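Local coordinates for protein putative transcriptional regulator (Streptomyces coelicolor A3, PDB 2PQQ) that probably binds cAMP through this N-terminal domain and, in the full-length protein, DNA, to regulate transcription as a CRP-family factor, at residues D5-N10 with E23-M28; T38-G43 with E78-L83; Q112-V117 with T123-A128. All blocks are in the same frame, centred on the assembly; numbering follows the deposited sequence.

Contact 1: D5-N10 with E23-M28; sequences DVLRRN and ELRASM. With FMT (formic acid), chain E.
Leu7 meets Leu24, Arg25 and the selenomethionine Met28 where the N-terminal segment of a cyclic nucleotide-binding domain packs on helix 18-27, which leads into the beta-roll. Leu7 carries its CG anti to the carbonyl carbon (chi1 -58°), which turns both methyls toward 23-28. CD1 lies 4.0 Å from Leu24 CD2 and 3.9 Å from Arg25 CB, while CD2 rests 3.8 Å from SE of Met28, the two side chains running antiparallel past one another. Leu104 of strand 101-107 also touches Leu7 and Arg25, so helix, N-terminal segment and sheet share one buried patch.

Polar bonds lie within each segment rather than across the pair. Arg9 NE reaches Asp5 OD2 at 3.3 Å, a salt bridge whose hydrogen bond is weak. Within 23-28, Ser27 N and Ser27 OG reach Glu23 O, one bond coming from above the carbonyl plane and the other from below, the hydroxyl at 2.9 Å.

Arg25 bends at chi2; its side chain runs roughly perpendicular to that of Leu7, which touches it at CB, and turns its guanidinium edge to a formic acid, probably from the crystallisation liquor. With an alanine here, the CB contact to Leu7 stays, but the formic acid would probably lose this N-H donor. That bond runs from Arg25 NE to O1 of the formic acid, 2.9 Å long with an N-H...O angle of 159°.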
loop_
_atom_site.group_PDB
_atom_site.type_symbol
_atom_site.label_atom_id
_atom_site.label_comp_id
_atom_site.label_asym_id
_atom_site.label_seq_id
_atom_site.Cartn_x
_atom_site.Cartn_y
_atom_site.Cartn_z
ATOM N N ASP A 5 22.801 -16.210 13.822
ATOM C CA ASP A 5 21.618 -15.500 14.257
ATOM C C ASP A 5 21.560 -14.163 13.559
ATOM O O ASP A 5 20.477 -13.738 13.171
ATOM C CB ASP A 5 21.576 -15.333 15.792
ATOM C CG ASP A 5 20.318 -14.593 16.274
ATOM O OD1 ASP A 5 20.402 -13.879 17.291
ATOM O OD2 ASP A 5 19.240 -14.713 15.640
ATOM N N VAL A 6 22.722 -13.527 13.359
ATOM C CA VAL A 6 22.782 -12.242 12.627
ATOM C C VAL A 6 22.124 -12.301 11.254
ATOM O O VAL A 6 21.616 -11.282 10.760
ATOM C CB VAL A 6 24.230 -11.671 12.531
ATOM C CG1 VAL A 6 25.064 -12.405 11.484
ATOM C CG2 VAL A 6 24.219 -10.128 12.278
ATOM N N LEU A 7 22.124 -13.487 10.633
ATOM C CA LEU A 7 21.582 -13.613 9.289
ATOM C C LEU A 7 20.080 -13.852 9.282
ATOM O O LEU A 7 19.457 -13.813 8.229
ATOM C CB LEU A 7 22.300 -14.715 8.504
ATOM C CG LEU A 7 23.818 -14.575 8.351
ATOM C CD1 LEU A 7 24.368 -15.773 7.574
ATOM C CD2 LEU A 7 24.219 -13.236 7.680
ATOM N N ARG A 8 19.498 -14.084 10.452
ATOM C CA ARG A 8 18.097 -14.479 10.521
ATOM C C ARG A 8 17.145 -13.421 11.091
ATOM O O ARG A 8 15.936 -13.656 11.169
ATOM C CB ARG A 8 17.975 -15.782 11.301
ATOM C CG ARG A 8 18.603 -16.975 10.565
ATOM C CD ARG A 8 18.159 -18.283 11.244
ATOM N NE ARG A 8 18.550 -18.366 12.650
ATOM C CZ ARG A 8 19.684 -18.906 13.087
ATOM N NH1 ARG A 8 20.574 -19.383 12.218
ATOM N NH2 ARG A 8 19.935 -18.943 14.389
ATOM N N ARG A 9 17.682 -12.265 11.474
ATOM C CA ARG A 9 16.860 -11.173 12.020
ATOM C C ARG A 9 16.263 -10.294 10.917
ATOM O O ARG A 9 16.470 -9.074 10.863
ATOM C CB ARG A 9 17.638 -10.373 13.069
ATOM C CG ARG A 9 18.011 -11.199 14.303
ATOM C CD ARG A 9 16.749 -11.737 15.018
ATOM N NE ARG A 9 17.034 -12.397 16.295
ATOM C CZ ARG A 9 16.122 -12.638 17.241
ATOM N NH1 ARG A 9 14.854 -12.273 17.066
ATOM N NH2 ARG A 9 16.474 -13.240 18.375
ATOM N N ASN A 10 15.499 -10.935 10.042
ATOM C CA ASN A 10 14.951 -10.292 8.859
ATOM C C ASN A 10 13.880 -11.200 8.238
ATOM O O ASN A 10 13.921 -12.418 8.425
ATOM C CB ASN A 10 16.075 -10.006 7.864
ATOM C CG ASN A 10 16.659 -11.280 7.249
ATOM O OD1 ASN A 10 16.100 -11.821 6.297
ATOM N ND2 ASN A 10 17.814 -11.732 7.759
ATOM N N GLU A 23 24.940 -22.713 5.098
ATOM C CA GLU A 23 25.157 -22.674 3.648
ATOM C C GLU A 23 25.141 -21.237 3.125
ATOM O O GLU A 23 26.003 -20.849 2.346
ATOM C CB GLU A 23 24.086 -23.473 2.903
ATOM C CG GLU A 23 24.006 -24.961 3.272
ATOM C CD GLU A 23 22.724 -25.628 2.743
ATOM O OE1 GLU A 23 21.725 -24.919 2.499
ATOM O OE2 GLU A 23 22.725 -26.858 2.562
ATOM N N LEU A 24 24.127 -20.490 3.551
ATOM C CA LEU A 24 24.011 -19.043 3.335
ATOM C C LEU A 24 25.299 -18.323 3.716
ATOM O O LEU A 24 25.848 -17.569 2.907
ATOM C CB LEU A 24 22.843 -18.490 4.148
ATOM C CG LEU A 24 22.624 -16.971 4.090
ATOM C CD1 LEU A 24 22.515 -16.387 2.613
ATOM C CD2 LEU A 24 21.405 -16.625 4.957
ATOM N N ARG A 25 25.775 -18.553 4.937
ATOM C CA ARG A 25 26.999 -17.914 5.426
ATOM C C ARG A 25 28.224 -18.254 4.589
ATOM O O ARG A 25 28.984 -17.357 4.226
ATOM C CB ARG A 25 27.258 -18.246 6.903
ATOM C CG ARG A 25 28.545 -17.658 7.464
ATOM C CD ARG A 25 28.593 -16.155 7.272
ATOM N NE ARG A 25 29.863 -15.558 7.697
ATOM C CZ ARG A 25 30.854 -15.232 6.880
ATOM N NH1 ARG A 25 30.755 -15.472 5.572
ATOM N NH2 ARG A 25 31.946 -14.668 7.367
ATOM N N ALA A 26 28.401 -19.535 4.250
ATOM C CA ALA A 26 29.554 -19.950 3.432
ATOM C C ALA A 26 29.487 -19.324 2.030
ATOM O O ALA A 26 30.516 -19.061 1.405
ATOM C CB ALA A 26 29.617 -21.457 3.323
ATOM N N SER A 27 28.265 -19.080 1.563
ATOM C CA SER A 27 28.040 -18.524 0.213
ATOM C C SER A 27 28.324 -17.046 0.109
ATOM O O SER A 27 28.527 -16.531 -0.990
ATOM C CB SER A 27 26.611 -18.796 -0.218
ATOM O OG SER A 27 26.477 -20.176 -0.466
HETATM N N MSE A 28 28.363 -16.360 1.257
HETATM C CA MSE A 28 28.470 -14.900 1.264
HETATM C C MSE A 28 29.913 -14.398 1.214
HETATM O O MSE A 28 30.852 -15.120 1.567
HETATM C CB MSE A 28 27.741 -14.302 2.476
HETATM C CG MSE A 28 26.229 -14.527 2.421
HETATM SE SE MSE A 28 25.324 -14.033 4.081
HETATM C CE MSE A 28 24.412 -12.445 3.382
HETATM C C FMT E . 29.270 -15.144 10.896
HETATM O O1 FMT E . 30.094 -14.397 10.356
HETATM O O2 FMT E . 29.143 -16.338 10.613
#

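Contact 2: T38-G43 with E78-L83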
loop_
_atom_site.group_PDB
_atom_site.type_symbol
_atom_site.label_atom_id
_atom_site.label_comp_id
_atom_site.label_asym_id
_atom_site.label_seq_id
_atom_site.Cartn_x
_atom_site.Cartn_y
_atom_site.Cartn_z
ATOM N N THR A 38 31.443 4.750 -0.155
ATOM C CA THR A 38 30.117 4.470 -0.664
ATOM C C THR A 38 29.998 2.984 -0.973
ATOM O O THR A 38 30.859 2.407 -1.644
ATOM C CB THR A 38 29.729 5.316 -1.911
ATOM O OG1 THR A 38 30.197 4.667 -3.099
ATOM C CG2 THR A 38 30.288 6.725 -1.845
ATOM N N LEU A 39 28.938 2.362 -0.451
ATOM C CA LEU A 39 28.624 0.961 -0.754
ATOM C C LEU A 39 28.199 0.772 -2.217
ATOM O O LEU A 39 28.638 -0.165 -2.922
ATOM C CB LEU A 39 27.495 0.471 0.167
ATOM C CG LEU A 39 27.083 -0.995 0.082
ATOM C CD1 LEU A 39 28.274 -1.888 0.407
ATOM C CD2 LEU A 39 25.939 -1.273 1.043
ATOM N N PHE A 40 27.263 1.599 -2.639
ATOM C CA PHE A 40 26.900 1.679 -4.036
ATOM C C PHE A 40 26.300 3.041 -4.291
ATOM O O PHE A 40 25.929 3.742 -3.353
ATOM C CB PHE A 40 25.939 0.534 -4.472
ATOM C CG PHE A 40 24.730 0.350 -3.557
ATOM C CD1 PHE A 40 24.644 -0.757 -2.715
ATOM C CD2 PHE A 40 23.693 1.283 -3.542
ATOM C CE1 PHE A 40 23.526 -0.945 -1.889
ATOM C CE2 PHE A 40 22.591 1.114 -2.722
ATOM C CZ PHE A 40 22.509 0.010 -1.875
ATOM N N HIS A 41 26.234 3.429 -5.561
ATOM C CA HIS A 41 25.662 4.712 -5.941
ATOM C C HIS A 41 24.275 4.511 -6.493
ATOM O O HIS A 41 24.043 3.550 -7.212
ATOM C CB HIS A 41 26.513 5.373 -7.027
ATOM C CG HIS A 41 27.796 5.950 -6.518
ATOM N ND1 HIS A 41 28.986 5.254 -6.540
ATOM C CD2 HIS A 41 28.071 7.147 -5.950
ATOM C CE1 HIS A 41 29.945 6.008 -6.035
ATOM N NE2 HIS A 41 29.414 7.159 -5.658
ATOM N N GLU A 42 23.363 5.433 -6.210
ATOM C CA GLU A 42 22.051 5.397 -6.861
ATOM C C GLU A 42 22.210 5.343 -8.387
ATOM O O GLU A 42 23.028 6.079 -8.968
ATOM C CB GLU A 42 21.223 6.608 -6.435
ATOM C CG GLU A 42 19.815 6.648 -6.989
ATOM C CD GLU A 42 19.108 7.949 -6.687
ATOM O OE1 GLU A 42 19.635 8.794 -5.906
ATOM O OE2 GLU A 42 18.018 8.135 -7.252
ATOM N N GLY A 43 21.453 4.454 -9.026
ATOM C CA GLY A 43 21.586 4.219 -10.465
ATOM C C GLY A 43 22.514 3.078 -10.885
ATOM O O GLY A 43 22.386 2.564 -12.003
ATOM N N GLU A 78 20.656 -5.704 9.887
ATOM C CA GLU A 78 19.646 -5.208 8.956
ATOM C C GLU A 78 20.099 -5.351 7.497
ATOM O O GLU A 78 21.299 -5.332 7.198
ATOM C CB GLU A 78 19.310 -3.749 9.249
ATOM C CG GLU A 78 18.639 -3.523 10.615
ATOM C CD GLU A 78 18.517 -2.063 10.974
ATOM O OE1 GLU A 78 19.107 -1.663 12.000
ATOM O OE2 GLU A 78 17.815 -1.313 10.260
ATOM N N LEU A 79 19.126 -5.461 6.593
ATOM C CA LEU A 79 19.402 -5.761 5.203
ATOM C C LEU A 79 19.438 -4.523 4.311
ATOM O O LEU A 79 18.725 -3.552 4.551
ATOM C CB LEU A 79 18.364 -6.755 4.670
ATOM C CG LEU A 79 18.588 -8.249 4.923
ATOM C CD1 LEU A 79 18.997 -8.531 6.359
ATOM C CD2 LEU A 79 17.307 -8.995 4.567
ATOM N N ILE A 80 20.259 -4.599 3.267
ATOM C CA ILE A 80 20.311 -3.588 2.213
ATOM C C ILE A 80 20.165 -4.332 0.902
ATOM O O ILE A 80 20.826 -5.383 0.699
ATOM C CB ILE A 80 21.651 -2.772 2.265
ATOM C CG1 ILE A 80 21.902 -2.212 3.680
ATOM C CG2 ILE A 80 21.649 -1.644 1.246
ATOM C CD1 ILE A 80 23.259 -1.446 3.862
ATOM N N GLY A 81 19.272 -3.843 0.036
ATOM C CA GLY A 81 19.124 -4.358 -1.337
ATOM C C GLY A 81 18.564 -5.772 -1.436
ATOM O O GLY A 81 18.870 -6.512 -2.368
ATOM N N GLU A 82 17.709 -6.124 -0.484
ATOM C CA GLU A 82 17.149 -7.478 -0.344
ATOM C C GLU A 82 16.628 -8.077 -1.647
ATOM O O GLU A 82 17.048 -9.168 -2.031
ATOM C CB GLU A 82 16.008 -7.474 0.679
ATOM C CG GLU A 82 15.442 -8.857 0.906
ATOM C CD GLU A 82 14.080 -8.861 1.562
ATOM O OE1 GLU A 82 13.703 -7.872 2.251
ATOM O OE2 GLU A 82 13.407 -9.897 1.388
ATOM N N LEU A 83 15.696 -7.378 -2.306
ATOM C CA LEU A 83 15.025 -7.974 -3.470
ATOM C C LEU A 83 15.929 -8.018 -4.716
ATOM O O LEU A 83 15.668 -8.769 -5.656
ATOM C CB LEU A 83 13.670 -7.292 -3.750
ATOM C CG LEU A 83 12.621 -7.485 -2.635
ATOM C CD1 LEU A 83 11.289 -6.872 -2.986
ATOM C CD2 LEU A 83 12.441 -8.957 -2.313
#
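Ile80 faces Leu39 and Phe40 across the interior of the beta-roll of the cyclic nucleotide-binding domain, a cupin-like jelly roll. No hydrogen bond links the segments, and their nearest CA atoms, Leu39 and Ile80, are 9.9 Å apart; side chains alone bridge the gap.

In the second segment, Glu78 and Ile80 pair by backbone hydrogen bonds with Val52 and Tyr50, which ties this short strand to strand 45-54, with Ile80 projecting toward Leu39 and Phe40. Ile80 sends one branch to each partner. Its CD1 meets Leu39 CD2 tip to tip at 3.9 Å, Leu39 extending its CG anti to the backbone N (chi1 -176°). Its CG2 lies near the plane of the Phe40 ring, at the edge, 3.6 Å from Phe40 CZ and 3.7 Å from Phe40 CE1. With CG between the backbone N and the carbonyl carbon (chi1 50°), Phe40 turns the CZ/CE1 side of its ring to Ile80; Arg91 forms a cation-pi contact with the same ring. At Gly81 the backbone takes a positive phi of 68°, and the chain leaves the strand.

Because the contact is purely apolar, its hold on the two walls probably rests on shape and exclusion of water; Leu59, touching both Phe40 and Ile80, extends this hydrophobic interior.

Contact 3: Q112-V117 with T123-A128; sequences QPWLNV and TALLRA
Leu125 of helix 120-139 reaches the side chains of Trp114 and Leu115 on helix 111-117, joining the two consecutive helices that follow the beta-roll in this CRP-like domain. The long helix 120-139 is consistent with the helix that forms the dimer interface in CRP relatives. All direct contact between the segments is apolar and loose. A single methyl, Leu125 CD1, does the touching: it stands 4.5 Å from Trp114 CZ3, approaching the indole obliquely, and 4.4 Å from Leu115 CD2. The backbones stay well apart, with the nearest CA atoms, Leu115 and Thr123, at 9.5 Å. Trp114 extends its ring with CG anti to the backbone N (chi1 -180°), which carries the six-membered part of the indole toward Leu125. Val121 touches both Trp114 and Leu115.

No polar bond joins the two segments. The indole NE1 of Trp114 is hydrogen-bonded to Glu23 on helix 18-27. Leu126 of the third subunit packs on Leu125, bringing the contact to a subunit interface.

The chemistry therefore divides the tryptophan: its carbon atoms join the hydrophobic cluster, while its buried nitrogen is satisfied by a carboxylate, which probably limits how the ring can turn.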
loop_
_atom_site.group_PDB
_atom_site.type_symbol
_atom_site.label_atom_id
_atom_site.label_comp_id
_atom_site.label_asym_id
_atom_site.label_seq_id
_atom_site.Cartn_x
_atom_site.Cartn_y
_atom_site.Cartn_z
ATOM N N GLN A 112 21.881 -19.795 -7.587
ATOM C CA GLN A 112 21.769 -21.090 -8.247
ATOM C C GLN A 112 22.637 -22.204 -7.633
ATOM O O GLN A 112 22.145 -23.325 -7.427
ATOM C CB GLN A 112 22.066 -20.987 -9.760
ATOM C CG GLN A 112 21.372 -22.065 -10.514
ATOM C CD GLN A 112 19.941 -22.224 -10.023
ATOM O OE1 GLN A 112 19.589 -23.228 -9.399
ATOM N NE2 GLN A 112 19.125 -21.223 -10.263
ATOM N N PRO A 113 23.929 -21.923 -7.363
ATOM C CA PRO A 113 24.722 -22.983 -6.735
ATOM C C PRO A 113 24.154 -23.382 -5.371
ATOM O O PRO A 113 24.228 -24.534 -4.999
ATOM C CB PRO A 113 26.091 -22.332 -6.556
ATOM C CG PRO A 113 26.131 -21.277 -7.641
ATOM C CD PRO A 113 24.745 -20.724 -7.606
ATOM N N TRP A 114 23.636 -22.421 -4.618
ATOM C CA TRP A 114 23.074 -22.749 -3.320
ATOM C C TRP A 114 21.835 -23.615 -3.486
ATOM O O TRP A 114 21.743 -24.679 -2.881
ATOM C CB TRP A 114 22.813 -21.485 -2.511
ATOM C CG TRP A 114 22.239 -21.713 -1.143
ATOM C CD1 TRP A 114 22.289 -22.878 -0.371
ATOM C CD2 TRP A 114 21.552 -20.746 -0.363
ATOM N NE1 TRP A 114 21.645 -22.660 0.831
ATOM C CE2 TRP A 114 21.207 -21.360 0.867
ATOM C CE3 TRP A 114 21.194 -19.407 -0.579
ATOM C CZ2 TRP A 114 20.509 -20.680 1.865
ATOM C CZ3 TRP A 114 20.498 -18.733 0.421
ATOM C CH2 TRP A 114 20.154 -19.380 1.620
ATOM N N LEU A 115 20.914 -23.203 -4.358
ATOM C CA LEU A 115 19.711 -24.016 -4.633
ATOM C C LEU A 115 20.042 -25.414 -5.150
ATOM O O LEU A 115 19.354 -26.369 -4.807
ATOM C CB LEU A 115 18.742 -23.313 -5.589
ATOM C CG LEU A 115 18.310 -21.884 -5.245
ATOM C CD1 LEU A 115 17.182 -21.430 -6.211
ATOM C CD2 LEU A 115 17.887 -21.729 -3.778
ATOM N N ASN A 116 21.101 -25.529 -5.947
ATOM C CA ASN A 116 21.576 -26.826 -6.449
ATOM C C ASN A 116 22.090 -27.751 -5.356
ATOM O O ASN A 116 21.927 -28.955 -5.438
ATOM C CB ASN A 116 22.684 -26.627 -7.487
ATOM C CG ASN A 116 22.171 -26.022 -8.783
ATOM O OD1 ASN A 116 22.880 -25.981 -9.798
ATOM N ND2 ASN A 116 20.938 -25.529 -8.751
ATOM N N VAL A 117 22.728 -27.183 -4.344
ATOM C CA VAL A 117 23.223 -27.952 -3.203
ATOM C C VAL A 117 22.082 -28.319 -2.237
ATOM O O VAL A 117 22.101 -29.382 -1.599
ATOM C CB VAL A 117 24.333 -27.139 -2.475
ATOM C CG1 VAL A 117 24.556 -27.614 -1.065
ATOM C CG2 VAL A 117 25.626 -27.184 -3.289
ATOM N N THR A 123 12.045 -23.481 -2.122
ATOM C CA THR A 123 10.742 -23.517 -1.508
ATOM C C THR A 123 10.641 -22.574 -0.301
ATOM O O THR A 123 9.651 -21.843 -0.157
ATOM C CB THR A 123 10.431 -24.969 -1.130
ATOM O OG1 THR A 123 10.396 -25.726 -2.340
ATOM C CG2 THR A 123 9.094 -25.087 -0.447
ATOM N N ALA A 124 11.671 -22.580 0.544
ATOM C CA ALA A 124 11.709 -21.703 1.720
ATOM C C ALA A 124 11.812 -20.220 1.328
ATOM O O ALA A 124 11.125 -19.364 1.901
ATOM C CB ALA A 124 12.846 -22.108 2.642
ATOM N N LEU A 125 12.641 -19.907 0.332
ATOM C CA LEU A 125 12.716 -18.524 -0.128
ATOM C C LEU A 125 11.419 -18.082 -0.781
ATOM O O LEU A 125 10.951 -16.983 -0.515
ATOM C CB LEU A 125 13.918 -18.302 -1.045
ATOM C CG LEU A 125 15.251 -18.552 -0.323
ATOM C CD1 LEU A 125 16.370 -18.383 -1.306
ATOM C CD2 LEU A 125 15.440 -17.660 0.924
ATOM N N LEU A 126 10.822 -18.943 -1.602
ATOM C CA LEU A 126 9.530 -18.641 -2.228
ATOM C C LEU A 126 8.439 -18.401 -1.187
ATOM O O LEU A 126 7.623 -17.489 -1.337
ATOM C CB LEU A 126 9.122 -19.763 -3.197
ATOM C CG LEU A 126 9.840 -19.758 -4.556
ATOM C CD1 LEU A 126 9.658 -21.120 -5.244
ATOM C CD2 LEU A 126 9.328 -18.616 -5.434
ATOM N N ARG A 127 8.415 -19.243 -0.152
ATOM C CA ARG A 127 7.512 -19.068 0.989
ATOM C C ARG A 127 7.654 -17.690 1.599
ATOM O O ARG A 127 6.674 -16.985 1.729
ATOM C CB ARG A 127 7.758 -20.134 2.065
ATOM C CG ARG A 127 6.813 -20.058 3.261
ATOM C CD ARG A 127 6.971 -21.249 4.220
ATOM N NE ARG A 127 5.909 -22.243 4.040
ATOM C CZ ARG A 127 6.037 -23.372 3.351
ATOM N NH1 ARG A 127 7.196 -23.677 2.775
ATOM N NH2 ARG A 127 5.010 -24.204 3.244
ATOM N N ALA A 128 8.878 -17.309 1.956
ATOM C CA ALA A 128 9.150 -16.049 2.646
ATOM C C ALA A 128 8.688 -14.847 1.836
ATOM O O ALA A 128 7.980 -13.989 2.346
ATOM C CB ALA A 128 10.638 -15.936 2.955
#

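In the fold
The three contacts follow one another along the chain, each closing before the next opens. Contact 1 joins the N-terminal segment to helix 18-27, contact 2 spans the beta-roll between strands 38-40 and 79-80, and contact 3 pairs helices 111-117 and 120-139. Contacts 1 and 3 have centres about 13 Å apart and touch directly: Leu24 packs on Trp114, placing helix 18-27 beside the later helices. The centre of contact 2 is about 17 Å from that of contact 1, which it touches where Asn10 meets Leu79, and about 22 Å from that of contact 3, which it does not touch. The N-terminal region thus borders both the roll that probably binds cAMP and the helices after it.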